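Protein BA_2500 (Bacillus anthracis, PDB 4GUC) is of unknown function but belongs to the DUF5065 family, grouped with the E-set domains, which suggests an immunoglobulin-like beta-sandwich. Local coordinates at residues A[17-22]-A[99-104]; A[29-34]-A[40-45]; A[54-59]-A[93-98]. All blocks are in the same frame, centred on the assembly; numbering follows the deposited sequence.

Contact 1: residues A[17-22]-A[99-104]; sequences FLLHHN and TYVAVM
Leu-19 of helix 16-22 meets Val-101 and Val-103 of strand 98-106 in a small, buried, wholly apolar helix-on-sheet contact. The helix lies on the face of the larger sheet that is turned away from the second sheet, 39-45 with 84-90. A single leucine carries the helical side, and the two segments bury 109 Å² between them. The backbones stay well apart, the nearest alpha carbons being those of Leu-19 and Val-103 at 8.9 Å, so methyl groups bridge the gap. CD2 of Leu-19 does most of the work: it sits 3.7 Å from CG2 of Val-103 and 4.0 Å from CG2 of Val-101. CD1 approaches the same Val-103 methyl more loosely. Toward Val-101 the leucine comes tip to tip, whereas it slides past Val-103 in the opposite direction. The two valines belong to one face of the strand because they are two residues apart; Ala-102 between them points away. Each offers its CG2, although by different torsions: in Val-101, CG1 lies between the backbone N and the carbonyl carbon (chi1 60°), leaving CG2 anti to the N; in Val-103, CG1 is anti to the N (chi1 178°), leaving CG2 anti to the carbonyl carbon. On the exposed part of the helix, side chains bond back to the preceding turn. His-21 ND1 donates to Phe-17 O at 2.7 Å, the oxygen lying in the imidazole plane, and the same nitrogen hangs over the centre of the Phe-17 ring. Asn-22 ND2 donates to Leu-18 O at 2.8 Å. His-20 ties the helix to strand 109-119 by a hydrogen bond to Tyr-112. Trp-11 and Tyr-57 also pack against Val-103, and strand 98-106 runs between its antiparallel neighbours 53-59 and 109-119.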
# COMPACT_ATOMS: atom_id res chain seq x y z
N PHE A 17 -10.45 6.50 -6.13
CA PHE A 17 -11.70 7.03 -5.61
C PHE A 17 -12.42 5.95 -4.78
O PHE A 17 -12.88 6.20 -3.66
CB PHE A 17 -12.62 7.52 -6.72
CG PHE A 17 -13.92 8.09 -6.22
CD1 PHE A 17 -14.07 9.44 -6.00
CD2 PHE A 17 -15.00 7.26 -5.94
CE1 PHE A 17 -15.28 9.96 -5.53
CE2 PHE A 17 -16.19 7.77 -5.46
CZ PHE A 17 -16.31 9.12 -5.25
N LEU A 18 -12.52 4.73 -5.31
CA LEU A 18 -13.22 3.67 -4.60
C LEU A 18 -12.50 3.26 -3.34
O LEU A 18 -13.14 3.04 -2.29
CB LEU A 18 -13.53 2.50 -5.53
CG LEU A 18 -14.62 2.77 -6.60
CD1 LEU A 18 -14.74 1.53 -7.52
CD2 LEU A 18 -15.95 3.10 -5.98
N LEU A 19 -11.19 3.20 -3.40
CA LEU A 19 -10.37 2.85 -2.22
C LEU A 19 -10.61 3.88 -1.12
O LEU A 19 -10.93 3.54 0.03
CB LEU A 19 -8.88 2.83 -2.61
CG LEU A 19 -7.91 2.49 -1.46
CD1 LEU A 19 -8.07 1.00 -1.07
CD2 LEU A 19 -6.48 2.87 -1.80
N HIS A 20 -10.52 5.15 -1.49
CA HIS A 20 -10.68 6.23 -0.55
C HIS A 20 -12.08 6.32 0.01
O HIS A 20 -12.27 6.89 1.09
CB HIS A 20 -10.20 7.50 -1.27
CG HIS A 20 -10.23 8.77 -0.49
ND1 HIS A 20 -9.54 8.93 0.68
CD2 HIS A 20 -10.67 10.00 -0.85
CE1 HIS A 20 -9.66 10.18 1.08
NE2 HIS A 20 -10.33 10.86 0.17
N HIS A 21 -13.07 5.79 -0.69
CA HIS A 21 -14.45 5.83 -0.22
C HIS A 21 -14.93 4.51 0.41
O HIS A 21 -16.09 4.40 0.81
CB HIS A 21 -15.38 6.33 -1.34
CG HIS A 21 -15.20 7.79 -1.63
ND1 HIS A 21 -14.19 8.27 -2.44
CD2 HIS A 21 -15.86 8.89 -1.18
CE1 HIS A 21 -14.24 9.59 -2.48
NE2 HIS A 21 -15.26 9.99 -1.74
N ASN A 22 -14.04 3.53 0.52
CA ASN A 22 -14.40 2.23 1.12
C ASN A 22 -13.43 1.67 2.14
O ASN A 22 -13.85 1.14 3.17
CB ASN A 22 -14.60 1.24 -0.03
CG ASN A 22 -15.86 1.54 -0.77
OD1 ASN A 22 -16.95 1.20 -0.30
ND2 ASN A 22 -15.76 2.14 -1.95
N THR A 99 2.86 9.29 -7.89
CA THR A 99 1.98 9.18 -6.73
C THR A 99 1.68 7.71 -6.47
O THR A 99 1.40 6.95 -7.39
CB THR A 99 0.69 9.98 -6.95
OG1 THR A 99 1.04 11.35 -7.18
CG2 THR A 99 -0.26 9.89 -5.78
N TYR A 100 1.75 7.32 -5.19
CA TYR A 100 1.55 5.93 -4.75
C TYR A 100 0.66 5.83 -3.54
O TYR A 100 0.33 6.86 -2.95
CB TYR A 100 2.93 5.35 -4.39
CG TYR A 100 3.85 5.17 -5.59
CD1 TYR A 100 4.56 6.22 -6.13
CD2 TYR A 100 4.00 3.92 -6.17
CE1 TYR A 100 5.40 6.06 -7.25
CE2 TYR A 100 4.83 3.74 -7.28
CZ TYR A 100 5.52 4.82 -7.82
OH TYR A 100 6.36 4.63 -8.92
N VAL A 101 0.27 4.61 -3.20
CA VAL A 101 -0.55 4.38 -2.01
C VAL A 101 -0.26 3.01 -1.46
O VAL A 101 -0.02 2.08 -2.23
CB VAL A 101 -2.09 4.55 -2.25
CG1 VAL A 101 -2.61 3.59 -3.29
CG2 VAL A 101 -2.89 4.43 -0.93
N ALA A 102 -0.22 2.89 -0.13
CA ALA A 102 0.00 1.61 0.54
C ALA A 102 -1.35 1.11 1.03
O ALA A 102 -2.11 1.85 1.69
CB ALA A 102 0.99 1.72 1.70
N VAL A 103 -1.66 -0.14 0.71
CA VAL A 103 -2.91 -0.78 1.07
C VAL A 103 -2.64 -2.09 1.79
O VAL A 103 -1.76 -2.84 1.38
CB VAL A 103 -3.76 -1.09 -0.21
CG1 VAL A 103 -5.06 -1.80 0.10
CG2 VAL A 103 -4.01 0.21 -0.99
N MSE A 104 -3.38 -2.35 2.87
CA MSE A 104 -3.27 -3.59 3.60
C MSE A 104 -4.56 -4.38 3.51
O MSE A 104 -5.66 -3.82 3.69
CB MSE A 104 -2.94 -3.37 5.08
CG MSE A 104 -2.72 -4.69 5.86
SE MSE A 104 -2.21 -4.54 7.69
CE MSE A 104 -3.85 -3.85 8.39

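Contact 2: residues A[29-34]-A[40-45]; sequences LAVGDL and FDVTIY
Val-31 N makes a weak hydrogen bond, 3.2 Å long, to Leu-29 O, closing an inverse gamma turn centred on Ala-30 (phi/psi -89/83); the residues on either side of it, Leu-29 and Val-31, both pack on strand 39-45. No hydrogen bond crosses between 29-34 and 40-45. The paths nevertheless run in opposite directions, Leu-29 nearest Val-42 and Val-31 nearest Phe-40, and 270 Å² of surface is buried. The Phe-40 ring is the common surface. Three consecutive atoms of its rim, CD1, CE1 and CZ, face Leu-34, Val-31 and Leu-29 in turn. The two leucines stand at the edge near the ring plane, each through one methyl at 4.4 Å: Leu-34 CD1 to Phe-40 CD1, and Leu-29 CD2 to Phe-40 CZ. Val-31 CG1 comes in obliquely and closer, 3.5 Å from Phe-40 CE1. That methyl also touches CG1 of Val-42 at 3.6 Å. Val-42 CG1 in turn lies over one ring face of Phe-40, offset toward the rim. Further along, Leu-29 and Ile-44 cross at about a right angle, and CD2 of the leucine meets CD1 of the isoleucine at 3.6 Å. With CG1 anti to its carbonyl carbon (chi1 -52°) and CD1 extended beyond it, Ile-44 reaches this leucine with its longer branch. A glycerol, probably from the crystallisation liquor, lies about 4 Å from the Ile-44 side chain. Strand 39-45 pairs with strand 84-90; the loop runs beside it and joins the larger sheet at Leu-34, bonded through its backbone to strand 109-119, while Met-104 and Ala-102 of strand 98-106 pack against the inner side chains.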
# COMPACT_ATOMS: atom_id res chain seq x y z
N LEU A 29 -0.10 3.48 8.30
CA LEU A 29 0.28 3.32 6.90
C LEU A 29 0.64 4.62 6.18
O LEU A 29 1.06 4.62 5.02
CB LEU A 29 -0.82 2.64 6.08
CG LEU A 29 -1.00 1.15 6.24
CD1 LEU A 29 -2.30 0.66 5.56
CD2 LEU A 29 0.23 0.44 5.63
N ALA A 30 0.45 5.77 6.85
CA ALA A 30 0.73 7.11 6.26
C ALA A 30 2.18 7.58 6.47
O ALA A 30 2.46 8.45 7.29
CB ALA A 30 -0.26 8.13 6.81
N VAL A 31 3.04 7.11 5.58
CA VAL A 31 4.48 7.31 5.60
C VAL A 31 5.00 8.66 5.13
O VAL A 31 6.15 9.01 5.38
CB VAL A 31 5.17 6.15 4.74
CG1 VAL A 31 4.81 4.78 5.36
CG2 VAL A 31 4.74 6.16 3.26
N GLY A 32 4.14 9.38 4.43
CA GLY A 32 4.51 10.68 3.91
C GLY A 32 5.25 10.46 2.62
O GLY A 32 5.39 9.34 2.14
N ASP A 33 5.77 11.53 2.05
CA ASP A 33 6.51 11.44 0.78
C ASP A 33 7.85 10.76 0.99
O ASP A 33 8.52 10.97 2.02
CB ASP A 33 6.72 12.80 0.18
CG ASP A 33 5.42 13.51 -0.19
OD1 ASP A 33 4.35 12.86 -0.36
OD2 ASP A 33 5.49 14.75 -0.31
N LEU A 34 8.25 9.96 0.01
CA LEU A 34 9.52 9.22 0.07
C LEU A 34 10.40 9.53 -1.13
O LEU A 34 9.91 10.00 -2.18
CB LEU A 34 9.23 7.71 0.15
CG LEU A 34 8.39 7.22 1.33
CD1 LEU A 34 8.12 5.72 1.26
CD2 LEU A 34 9.09 7.57 2.63
N PHE A 40 10.51 2.01 3.21
CA PHE A 40 9.12 1.98 3.71
C PHE A 40 9.21 0.98 4.86
O PHE A 40 9.64 -0.14 4.64
CB PHE A 40 8.21 1.48 2.59
CG PHE A 40 6.78 1.28 2.99
CD1 PHE A 40 5.83 2.27 2.82
CD2 PHE A 40 6.39 0.07 3.53
CE1 PHE A 40 4.50 2.07 3.19
CE2 PHE A 40 5.05 -0.14 3.89
CZ PHE A 40 4.11 0.87 3.71
N ASP A 41 8.80 1.36 6.07
CA ASP A 41 8.91 0.44 7.22
C ASP A 41 7.84 0.82 8.22
O ASP A 41 7.94 1.86 8.87
CB ASP A 41 10.35 0.54 7.76
CG ASP A 41 10.67 -0.43 8.92
OD1 ASP A 41 9.78 -1.11 9.48
OD2 ASP A 41 11.88 -0.52 9.29
N VAL A 42 6.82 -0.02 8.31
CA VAL A 42 5.69 0.19 9.20
C VAL A 42 5.35 -1.01 10.07
O VAL A 42 5.54 -2.15 9.66
CB VAL A 42 4.42 0.58 8.37
CG1 VAL A 42 4.73 1.83 7.49
CG2 VAL A 42 3.96 -0.55 7.47
N THR A 43 4.82 -0.75 11.27
CA THR A 43 4.39 -1.81 12.21
C THR A 43 2.91 -1.51 12.48
O THR A 43 2.57 -0.39 12.89
CB THR A 43 5.21 -1.88 13.49
OG1 THR A 43 6.54 -2.26 13.16
CG2 THR A 43 4.62 -2.93 14.46
N ILE A 44 2.05 -2.51 12.33
CA ILE A 44 0.60 -2.35 12.44
C ILE A 44 -0.05 -3.46 13.23
O ILE A 44 0.31 -4.64 13.06
CB ILE A 44 0.02 -2.46 10.98
CG1 ILE A 44 0.75 -1.50 10.02
CG2 ILE A 44 -1.46 -2.19 10.99
CD1 ILE A 44 0.33 -1.59 8.56
N TYR A 45 -1.00 -3.13 14.11
CA TYR A 45 -1.75 -4.15 14.83
C TYR A 45 -2.65 -4.89 13.83
O TYR A 45 -3.45 -4.24 13.13
CB TYR A 45 -2.62 -3.55 15.93
CG TYR A 45 -3.60 -4.54 16.53
CD1 TYR A 45 -3.15 -5.61 17.33
CD2 TYR A 45 -4.99 -4.40 16.35
CE1 TYR A 45 -4.00 -6.49 17.87
CE2 TYR A 45 -5.86 -5.30 16.93
CZ TYR A 45 -5.37 -6.34 17.71
OH TYR A 45 -6.25 -7.24 18.30

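Contact 3: residues A[54-59]-A[93-98]; sequences VKIYQL and KAYNPG
Ile-56 and Gln-58, on one face of strand 53-59, look toward a loop that closes on them as it proceeds: the alpha carbons of Ile-56 and Tyr-95 are 9.8 Å apart, those of Gln-58 and Gly-98 7.3 Å. No hydrogen bond joins the two segments, and the 164 Å² they bury comes mainly from side chains. Ile-56 meets Tyr-95 at about a right angle. Its CG2 stands at the edge of the phenol ring, near the ring plane and 4.0 Å from CE2 of Tyr-95, while CD1 comes within 4.2 Å of the tyrosine OH. With its ring anti to the carbonyl carbon (chi1 -64°), Tyr-95 brings that edge nearer the strand than the direction of its CB would suggest. The loop leaves strand 84-90 of the two-stranded sheet and enters strand 98-106 of the larger one, so it is a crossover between the layers at one end of the putative E-set sandwich. Tyr-95 sits at that crossing, touching Thr-89 on one sheet and Lys-73 and Tyr-100 on the other. Farther along the loop the packing is looser and the side chains carry amides. Gln-58 is extended as far as its amide, and its NE2 reaches 4.2 Å from CB of Asn-96, a van der Waals approach, the two amide planes turned 67° apart. The amide of Gln-58 finds its bonds nearby, OE1 with Ser-60 OG and NE2 with Tyr-100 OH; Asn-96 OD1 is hydrogen-bonded to Tyr-72 OH. The Tyr-100 hydroxyl is also bonded to the backbone oxygen of Asn-96, linking strand and loop through a third residue.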
# COMPACT_ATOMS: atom_id res chain seq x y z
N VAL A 54 0.68 -6.17 2.74
CA VAL A 54 0.65 -4.79 2.27
C VAL A 54 1.15 -4.70 0.82
O VAL A 54 2.11 -5.37 0.45
CB VAL A 54 1.54 -3.87 3.15
CG1 VAL A 54 1.78 -2.48 2.47
CG2 VAL A 54 0.98 -3.76 4.54
N LYS A 55 0.46 -3.94 -0.01
CA LYS A 55 0.89 -3.69 -1.36
C LYS A 55 1.07 -2.19 -1.55
O LYS A 55 0.34 -1.38 -0.95
CB LYS A 55 -0.17 -4.14 -2.37
CG LYS A 55 -0.27 -5.63 -2.61
CD LYS A 55 -1.42 -6.03 -3.51
CE LYS A 55 -1.47 -7.52 -3.71
NZ LYS A 55 -2.69 -7.80 -4.56
N ILE A 56 2.07 -1.82 -2.35
CA ILE A 56 2.33 -0.47 -2.77
C ILE A 56 1.85 -0.39 -4.24
O ILE A 56 2.34 -1.16 -5.08
CB ILE A 56 3.80 -0.04 -2.66
CG1 ILE A 56 4.27 -0.09 -1.19
CG2 ILE A 56 3.97 1.36 -3.24
CD1 ILE A 56 5.71 0.33 -0.94
N TYR A 57 0.88 0.47 -4.51
CA TYR A 57 0.37 0.70 -5.85
C TYR A 57 0.71 2.10 -6.32
O TYR A 57 0.74 3.05 -5.54
CB TYR A 57 -1.16 0.65 -5.87
CG TYR A 57 -1.87 -0.66 -5.55
CD1 TYR A 57 -2.27 -1.52 -6.56
CD2 TYR A 57 -2.22 -1.00 -4.25
CE1 TYR A 57 -2.97 -2.70 -6.29
CE2 TYR A 57 -2.92 -2.17 -3.97
CZ TYR A 57 -3.31 -3.00 -4.99
OH TYR A 57 -4.03 -4.11 -4.64
N GLN A 58 0.94 2.25 -7.62
CA GLN A 58 1.14 3.55 -8.22
C GLN A 58 -0.24 4.01 -8.73
O GLN A 58 -1.04 3.23 -9.25
CB GLN A 58 2.09 3.46 -9.42
CG GLN A 58 2.37 4.80 -10.05
CD GLN A 58 3.14 4.69 -11.35
OE1 GLN A 58 2.51 4.66 -12.41
NE2 GLN A 58 4.43 4.48 -11.28
N LEU A 59 -0.54 5.30 -8.57
CA LEU A 59 -1.79 5.89 -9.04
C LEU A 59 -1.48 6.57 -10.38
O LEU A 59 -0.75 7.59 -10.41
CB LEU A 59 -2.35 6.88 -7.99
CG LEU A 59 -3.63 7.65 -8.35
CD1 LEU A 59 -4.74 6.77 -8.79
CD2 LEU A 59 -4.09 8.52 -7.19
N LYS A 93 14.94 2.76 -7.47
CA LYS A 93 14.61 3.50 -8.68
C LYS A 93 13.52 2.83 -9.51
O LYS A 93 12.96 3.45 -10.41
CB LYS A 93 15.84 3.76 -9.53
CG LYS A 93 16.79 4.74 -8.91
CD LYS A 93 17.93 4.97 -9.84
CE LYS A 93 18.88 5.99 -9.27
NZ LYS A 93 20.10 6.15 -10.05
N ALA A 94 13.22 1.57 -9.22
CA ALA A 94 12.17 0.84 -9.91
C ALA A 94 10.82 1.57 -9.69
O ALA A 94 9.87 1.40 -10.46
CB ALA A 94 12.11 -0.60 -9.42
N TYR A 95 10.72 2.35 -8.60
CA TYR A 95 9.54 3.14 -8.33
C TYR A 95 9.70 4.50 -9.04
O TYR A 95 10.27 5.45 -8.47
CB TYR A 95 9.38 3.38 -6.83
CG TYR A 95 9.14 2.14 -5.99
CD1 TYR A 95 10.20 1.34 -5.56
CD2 TYR A 95 7.85 1.77 -5.59
CE1 TYR A 95 9.99 0.20 -4.77
CE2 TYR A 95 7.62 0.65 -4.80
CZ TYR A 95 8.70 -0.14 -4.40
OH TYR A 95 8.52 -1.25 -3.62
N ASN A 96 9.15 4.59 -10.25
CA ASN A 96 9.19 5.80 -11.05
C ASN A 96 8.61 7.00 -10.30
O ASN A 96 7.58 6.85 -9.64
CB ASN A 96 8.33 5.55 -12.28
CG ASN A 96 8.81 4.36 -13.11
OD1 ASN A 96 8.11 3.35 -13.23
ND2 ASN A 96 10.05 4.45 -13.60
N PRO A 97 9.26 8.18 -10.35
CA PRO A 97 8.64 9.28 -9.64
C PRO A 97 7.13 9.43 -9.97
O PRO A 97 6.73 9.35 -11.12
CB PRO A 97 9.45 10.49 -10.10
CG PRO A 97 10.81 9.90 -10.34
CD PRO A 97 10.52 8.58 -10.99
N GLY A 98 6.32 9.58 -8.94
CA GLY A 98 4.89 9.72 -9.12
C GLY A 98 4.15 9.60 -7.80
O GLY A 98 4.76 9.79 -6.74

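In the fold
Contact 1 closes the longest loop of the three; contacts 2 and 3 are nested inside it, one after the other. Their centres lie 13 to 14 Å apart. Strand 98-106 relates all three: it carries one side of contact 1, its outward face meets helix 16-22, its inward face packs on contact 2, with Ala-102 CB 3.8 Å from Phe-40 CZ, and it starts at Gly-98, the end of segment 93-98 in contact 3. Contacts 1 and 3 share the larger sheet, in which strands 98-106 and 53-59 are antiparallel neighbours. Phe-40 also touches Ile-56 and Val-54, bringing contacts 2 and 3 together between the layers. Helix, sheet and the interior between the two sheets are thus stacked within one compact domain.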